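Long-range contact in nucleosome assembly protein (Plasmodium falciparum, PDB 5X7V), which probably acts as a histone chaperone of the nucleosome assembly protein family, binding histones in the parasite nucleus: residues I129-I138 with W155-T163. Residues are numbered along the deposited sequence; the frame is centred on the assembly and turned at random.
Sequences IKWKEGKNPI and WSIFEWFTT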
ATOM      1  N   ILE A 129      -5.606  -8.151 -28.943  1.00 51.82           N
ATOM      2  CA  ILE A 129      -6.991  -8.060 -29.311  1.00 49.82           C
ATOM      3  C   ILE A 129      -7.067  -7.823 -30.804  1.00 53.64           C
ATOM      4  O   ILE A 129      -6.379  -6.957 -31.359  1.00 53.58           O
ATOM      5  CB  ILE A 129      -7.695  -6.929 -28.560  1.00 52.90           C
ATOM      6  CG1 ILE A 129      -7.465  -7.054 -27.064  1.00 49.82           C
ATOM      7  CG2 ILE A 129      -9.179  -6.941 -28.847  1.00 54.68           C
ATOM      8  CD1 ILE A 129      -7.716  -5.789 -26.350  1.00 49.82           C
ATOM      9  N   LYS A 130      -7.890  -8.617 -31.463  1.00 53.79           N
ATOM     10  CA  LYS A 130      -8.115  -8.447 -32.877  1.00 54.94           C
ATOM     11  C   LYS A 130      -9.531  -7.920 -33.048  1.00 52.87           C
ATOM     12  O   LYS A 130     -10.495  -8.686 -33.084  1.00 52.42           O
ATOM     13  CB  LYS A 130      -7.893  -9.763 -33.614  1.00 53.22           C
ATOM     14  CG  LYS A 130      -6.441 -10.218 -33.601  1.00 51.86           C
ATOM     15  CD  LYS A 130      -6.252 -11.544 -34.287  1.00 52.52           C
ATOM     16  CE  LYS A 130      -7.076 -12.643 -33.627  1.00 55.80           C
ATOM     17  NZ  LYS A 130      -6.632 -13.993 -34.111  1.00 64.45           N
ATOM     18  N   TRP A 131      -9.631  -6.594 -33.088  1.00 53.00           N
ATOM     19  CA  TRP A 131     -10.884  -5.880 -33.289  1.00 53.58           C
ATOM     20  C   TRP A 131     -11.482  -6.185 -34.653  1.00 52.75           C
ATOM     21  O   TRP A 131     -10.752  -6.276 -35.631  1.00 56.41           O
ATOM     22  CB  TRP A 131     -10.638  -4.390 -33.121  1.00 49.82           C
ATOM     23  CG  TRP A 131     -10.187  -4.103 -31.740  1.00 53.61           C
ATOM     24  CD1 TRP A 131      -8.908  -3.897 -31.313  1.00 56.73           C
ATOM     25  CD2 TRP A 131     -11.012  -4.035 -30.572  1.00 63.03           C
ATOM     26  NE1 TRP A 131      -8.888  -3.677 -29.957  1.00 52.85           N
ATOM     27  CE2 TRP A 131     -10.171  -3.761 -29.477  1.00 53.82           C
ATOM     28  CE3 TRP A 131     -12.388  -4.161 -30.348  1.00 53.20           C
ATOM     29  CZ2 TRP A 131     -10.655  -3.620 -28.178  1.00 57.69           C
ATOM     30  CZ3 TRP A 131     -12.861  -4.024 -29.060  1.00 53.65           C
ATOM     31  CH2 TRP A 131     -12.001  -3.750 -27.993  1.00 53.15           C
ATOM     32  N   LYS A 132     -12.796  -6.384 -34.713  1.00 52.65           N
ATOM     33  CA  LYS A 132     -13.464  -6.568 -35.985  1.00 53.01           C
ATOM     34  C   LYS A 132     -13.442  -5.234 -36.730  1.00 55.58           C
ATOM     35  O   LYS A 132     -13.261  -4.177 -36.120  1.00 54.23           O
ATOM     36  CB  LYS A 132     -14.906  -7.061 -35.808  1.00 55.66           C
ATOM     37  CG  LYS A 132     -15.036  -8.373 -35.064  1.00 53.48           C
ATOM     38  CD  LYS A 132     -14.359  -9.478 -35.806  1.00 55.52           C
ATOM     39  CE  LYS A 132     -14.445 -10.743 -35.016  1.00 58.86           C
ATOM     40  NZ  LYS A 132     -15.852 -11.140 -34.914  1.00 62.19           N
ATOM     41  N   GLU A 133     -13.626  -5.279 -38.046  1.00 55.62           N
ATOM     42  CA  GLU A 133     -13.645  -4.072 -38.863  1.00 53.37           C
ATOM     43  C   GLU A 133     -14.707  -3.078 -38.388  1.00 54.73           C
ATOM     44  O   GLU A 133     -15.896  -3.407 -38.266  1.00 53.03           O
ATOM     45  CB  GLU A 133     -13.887  -4.432 -40.325  1.00 52.79           C
ATOM     46  CG  GLU A 133     -12.807  -5.315 -40.888  1.00 57.78           C
ATOM     47  CD  GLU A 133     -11.433  -4.683 -40.788  1.00 59.22           C
ATOM     48  OE1 GLU A 133     -11.301  -3.493 -41.139  1.00 66.20           O
ATOM     49  OE2 GLU A 133     -10.497  -5.358 -40.315  1.00 58.86           O
ATOM     50  N   GLY A 134     -14.258  -1.859 -38.123  1.00 53.29           N
ATOM     51  CA  GLY A 134     -15.127  -0.802 -37.664  1.00 53.30           C
ATOM     52  C   GLY A 134     -15.589  -0.922 -36.224  1.00 57.83           C
ATOM     53  O   GLY A 134     -16.474  -0.180 -35.789  1.00 54.80           O
ATOM     54  N   LYS A 135     -15.009  -1.844 -35.464  1.00 55.10           N
ATOM     55  CA  LYS A 135     -15.517  -2.065 -34.111  1.00 56.83           C
ATOM     56  C   LYS A 135     -14.527  -1.658 -33.006  1.00 57.98           C
ATOM     57  O   LYS A 135     -14.853  -1.717 -31.822  1.00 57.70           O
ATOM     58  CB  LYS A 135     -15.921  -3.528 -33.950  1.00 54.29           C
ATOM     59  CG  LYS A 135     -16.905  -4.010 -34.999  1.00 53.71           C
ATOM     60  CD  LYS A 135     -18.226  -3.292 -34.882  1.00 55.32           C
ATOM     61  CE  LYS A 135     -19.394  -4.221 -35.212  1.00 55.32           C
ATOM     62  NZ  LYS A 135     -20.660  -3.504 -35.558  1.00 60.58           N
ATOM     63  N   ASN A 136     -13.334  -1.230 -33.390  1.00 54.82           N
ATOM     64  CA  ASN A 136     -12.336  -0.855 -32.407  1.00 54.82           C
ATOM     65  C   ASN A 136     -12.703   0.453 -31.728  1.00 55.55           C
ATOM     66  O   ASN A 136     -12.845   1.475 -32.387  1.00 62.87           O
ATOM     67  CB  ASN A 136     -10.966  -0.731 -33.063  1.00 54.82           C
ATOM     68  CG  ASN A 136      -9.856  -0.573 -32.055  1.00 55.14           C
ATOM     69  OD1 ASN A 136     -10.103  -0.269 -30.888  1.00 64.77           O
ATOM     70  ND2 ASN A 136      -8.618  -0.756 -32.503  1.00 54.62           N
ATOM     71  N   PRO A 137     -12.847   0.439 -30.397  1.00 60.30           N
ATOM     72  CA  PRO A 137     -13.172   1.677 -29.665  1.00 57.59           C
ATOM     73  C   PRO A 137     -11.936   2.536 -29.340  1.00 59.50           C
ATOM     74  O   PRO A 137     -12.069   3.712 -29.000  1.00 58.48           O
ATOM     75  CB  PRO A 137     -13.838   1.157 -28.396  1.00 58.22           C
ATOM     76  CG  PRO A 137     -13.240  -0.197 -28.177  1.00 55.47           C
ATOM     77  CD  PRO A 137     -12.894  -0.752 -29.533  1.00 53.92           C
ATOM     78  N   ILE A 138     -10.743   1.964 -29.490  1.00 56.88           N
ATOM     79  CA  ILE A 138      -9.507   2.706 -29.295  1.00 54.82           C
ATOM     80  C   ILE A 138      -9.396   3.645 -30.474  1.00 56.53           C
ATOM     81  O   ILE A 138      -8.459   4.431 -30.587  1.00 66.82           O
ATOM     82  CB  ILE A 138      -8.267   1.777 -29.233  1.00 61.97           C
ATOM     83  CG1 ILE A 138      -8.448   0.692 -28.161  1.00 55.31           C
ATOM     84  CG2 ILE A 138      -6.988   2.573 -28.946  1.00 55.12           C
ATOM     85  CD1 ILE A 138      -7.446  -0.455 -28.278  1.00 52.62           C
ATOM     86  N   TRP A 155      -9.760   8.189 -23.146  1.00 59.77           N
ATOM     87  CA  TRP A 155      -8.936   7.091 -23.645  1.00 56.04           C
ATOM     88  C   TRP A 155      -9.805   5.859 -23.649  1.00 59.17           C
ATOM     89  O   TRP A 155     -10.930   5.908 -23.135  1.00 64.19           O
ATOM     90  CB  TRP A 155      -7.727   6.871 -22.746  1.00 64.54           C
ATOM     91  CG  TRP A 155      -8.148   6.490 -21.344  1.00 63.95           C
ATOM     92  CD1 TRP A 155      -8.969   7.205 -20.515  1.00 64.51           C
ATOM     93  CD2 TRP A 155      -7.789   5.308 -20.624  1.00 61.90           C
ATOM     94  NE1 TRP A 155      -9.133   6.547 -19.326  1.00 67.50           N
ATOM     95  CE2 TRP A 155      -8.418   5.377 -19.364  1.00 59.23           C
ATOM     96  CE3 TRP A 155      -6.994   4.195 -20.920  1.00 60.47           C
ATOM     97  CZ2 TRP A 155      -8.285   4.383 -18.402  1.00 59.82           C
ATOM     98  CZ3 TRP A 155      -6.850   3.207 -19.958  1.00 59.65           C
ATOM     99  CH2 TRP A 155      -7.497   3.306 -18.714  1.00 60.53           C
ATOM    100  N   SER A 156      -9.297   4.750 -24.179  1.00 54.56           N
ATOM    101  CA  SER A 156     -10.030   3.478 -24.105  1.00 53.86           C
ATOM    102  C   SER A 156      -9.392   2.492 -23.122  1.00 55.48           C
ATOM    103  O   SER A 156      -8.209   2.178 -23.221  1.00 56.36           O
ATOM    104  CB  SER A 156     -10.116   2.839 -25.482  1.00 58.20           C
ATOM    105  OG  SER A 156     -10.716   1.566 -25.430  1.00 54.63           O
ATOM    106  N   ILE A 157     -10.180   1.997 -22.173  1.00 55.02           N
ATOM    107  CA  ILE A 157      -9.703   1.014 -21.200  1.00 54.36           C
ATOM    108  C   ILE A 157      -8.967  -0.160 -21.848  1.00 53.36           C
ATOM    109  O   ILE A 157      -8.041  -0.707 -21.271  1.00 54.41           O
ATOM    110  CB  ILE A 157     -10.868   0.467 -20.352  1.00 53.80           C
ATOM    111  CG1 ILE A 157     -10.343  -0.258 -19.113  1.00 56.23           C
ATOM    112  CG2 ILE A 157     -11.780  -0.426 -21.180  1.00 49.82           C
ATOM    113  CD1 ILE A 157     -11.366  -0.376 -17.990  1.00 53.53           C
ATOM    114  N   PHE A 158      -9.356  -0.518 -23.062  1.00 53.05           N
ATOM    115  CA  PHE A 158      -8.748  -1.626 -23.757  1.00 49.82           C
ATOM    116  C   PHE A 158      -7.378  -1.272 -24.288  1.00 52.81           C
ATOM    117  O   PHE A 158      -6.687  -2.145 -24.802  1.00 54.03           O
ATOM    118  CB  PHE A 158      -9.629  -2.092 -24.896  1.00 51.28           C
ATOM    119  CG  PHE A 158     -10.903  -2.695 -24.440  1.00 49.82           C
ATOM    120  CD1 PHE A 158     -10.911  -3.959 -23.893  1.00 53.45           C
ATOM    121  CD2 PHE A 158     -12.098  -2.006 -24.557  1.00 55.12           C
ATOM    122  CE1 PHE A 158     -12.068  -4.521 -23.456  1.00 49.82           C
ATOM    123  CE2 PHE A 158     -13.259  -2.568 -24.132  1.00 49.82           C
ATOM    124  CZ  PHE A 158     -13.238  -3.838 -23.575  1.00 54.90           C
ATOM    125  N   GLU A 159      -6.977  -0.008 -24.155  1.00 53.30           N
ATOM    126  CA  GLU A 159      -5.586   0.380 -24.410  1.00 54.62           C
ATOM    127  C   GLU A 159      -4.641  -0.171 -23.349  1.00 53.30           C
ATOM    128  O   GLU A 159      -3.419  -0.111 -23.504  1.00 54.76           O
ATOM    129  CB  GLU A 159      -5.427   1.896 -24.464  1.00 53.83           C
ATOM    130  CG  GLU A 159      -6.175   2.545 -25.587  1.00 53.97           C
ATOM    131  CD  GLU A 159      -5.753   3.972 -25.776  1.00 63.60           C
ATOM    132  OE1 GLU A 159      -4.548   4.173 -26.072  1.00 74.95           O
ATOM    133  OE2 GLU A 159      -6.608   4.879 -25.619  1.00 62.41           O
ATOM    134  N   TRP A 160      -5.215  -0.684 -22.263  1.00 57.73           N
ATOM    135  CA  TRP A 160      -4.432  -1.254 -21.189  1.00 54.75           C
ATOM    136  C   TRP A 160      -3.816  -2.592 -21.598  1.00 52.93           C
ATOM    137  O   TRP A 160      -2.847  -3.046 -20.990  1.00 53.93           O
ATOM    138  CB  TRP A 160      -5.283  -1.416 -19.928  1.00 55.07           C
ATOM    139  CG  TRP A 160      -4.472  -2.004 -18.813  1.00 55.30           C
ATOM    140  CD1 TRP A 160      -3.410  -1.424 -18.186  1.00 53.27           C
ATOM    141  CD2 TRP A 160      -4.635  -3.291 -18.219  1.00 53.65           C
ATOM    142  NE1 TRP A 160      -2.902  -2.268 -17.238  1.00 54.22           N
ATOM    143  CE2 TRP A 160      -3.636  -3.423 -17.237  1.00 56.71           C
ATOM    144  CE3 TRP A 160      -5.529  -4.342 -18.417  1.00 54.84           C
ATOM    145  CZ2 TRP A 160      -3.501  -4.573 -16.462  1.00 55.76           C
ATOM    146  CZ3 TRP A 160      -5.396  -5.483 -17.635  1.00 57.18           C
ATOM    147  CH2 TRP A 160      -4.393  -5.585 -16.672  1.00 54.32           C
ATOM    148  N   PHE A 161      -4.357  -3.211 -22.647  1.00 54.06           N
ATOM    149  CA  PHE A 161      -3.828  -4.482 -23.134  1.00 53.35           C
ATOM    150  C   PHE A 161      -2.681  -4.315 -24.141  1.00 52.17           C
ATOM    151  O   PHE A 161      -2.740  -4.798 -25.276  1.00 51.06           O
ATOM    152  CB  PHE A 161      -4.954  -5.305 -23.729  1.00 51.71           C
ATOM    153  CG  PHE A 161      -5.960  -5.739 -22.715  1.00 56.01           C
ATOM    154  CD1 PHE A 161      -5.764  -6.916 -21.977  1.00 53.42           C
ATOM    155  CD2 PHE A 161      -7.097  -4.964 -22.469  1.00 53.30           C
ATOM    156  CE1 PHE A 161      -6.683  -7.319 -21.021  1.00 49.82           C
ATOM    157  CE2 PHE A 161      -8.025  -5.360 -21.507  1.00 51.87           C
ATOM    158  CZ  PHE A 161      -7.812  -6.534 -20.779  1.00 51.74           C
ATOM    159  N   THR A 162      -1.633  -3.632 -23.688  1.00 53.32           N
ATOM    160  CA  THR A 162      -0.362  -3.558 -24.400  1.00 57.12           C
ATOM    161  C   THR A 162       0.836  -4.100 -23.585  1.00 60.46           C
ATOM    162  O   THR A 162       0.720  -4.416 -22.387  1.00 52.96           O
ATOM    163  CB  THR A 162      -0.045  -2.124 -24.817  1.00 56.74           C
ATOM    164  OG1 THR A 162       1.272  -2.080 -25.379  1.00 62.50           O
ATOM    165  CG2 THR A 162      -0.119  -1.189 -23.617  1.00 58.17           C
ATOM    166  N   THR A 163       1.973  -4.220 -24.272  1.00 63.96           N
ATOM    167  CA  THR A 163       3.234  -4.620 -23.661  1.00 57.79           C
ATOM    168  C   THR A 163       3.962  -3.354 -23.290  1.00 61.16           C
ATOM    169  O   THR A 163       4.771  -3.321 -22.362  1.00 73.33           O
ATOM    170  CB  THR A 163       4.112  -5.462 -24.611  1.00 59.85           C
ATOM    171  OG1 THR A 163       3.440  -6.672 -24.942  1.00 58.46           O
ATOM    172  CG2 THR A 163       5.443  -5.817 -23.972  1.00 73.20           C
TER
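Trp131 meets Phe158 in an edge-to-face pair, the six-membered ring of the indole presenting its edge to one face of the phenyl ring with the planes at 76° and the centroids 5.3 Å apart. The leading atoms are CZ2 and CH2 of Trp131; CZ2 lies 3.8 Å from CB of Phe158, and CH2 stands over the phenyl ring toward its rim. The opposite face of Phe158 is covered by CG2 of Ile157. Loop 129-138 reverses through a type II beta turn from Lys132 to Lys135, and its own residues lie over both indole faces: Ile129 CG2 on one, Pro137 CD and Asn136 OD1 on the other. Both segments belong to the long irregular connection between strand 121-126 and helix 172-180 of the NAP domain, where Pro137 and Phe158 also pack on helix 68-73. Ile129 extends CD1 to 3.8 Å from CB of Phe161. On the far side of Trp131, Ile138 turns its CG1 branch (chi1 -54°) toward Ser156, while CG2 rests against CG of Glu159, obliquely across that side chain. The extended Glu159 side chain carries its carboxylate to Ser156 N, and OE2 accepts through its anti lone pair in a nearly straight bond of 3.1 Å, whereas Ser156 OG is hydrogen-bonded to Asp69. In an Asx turn, Ile138 N donates to Asn136 OD1 (2.7 Å) from above the carbonyl plane.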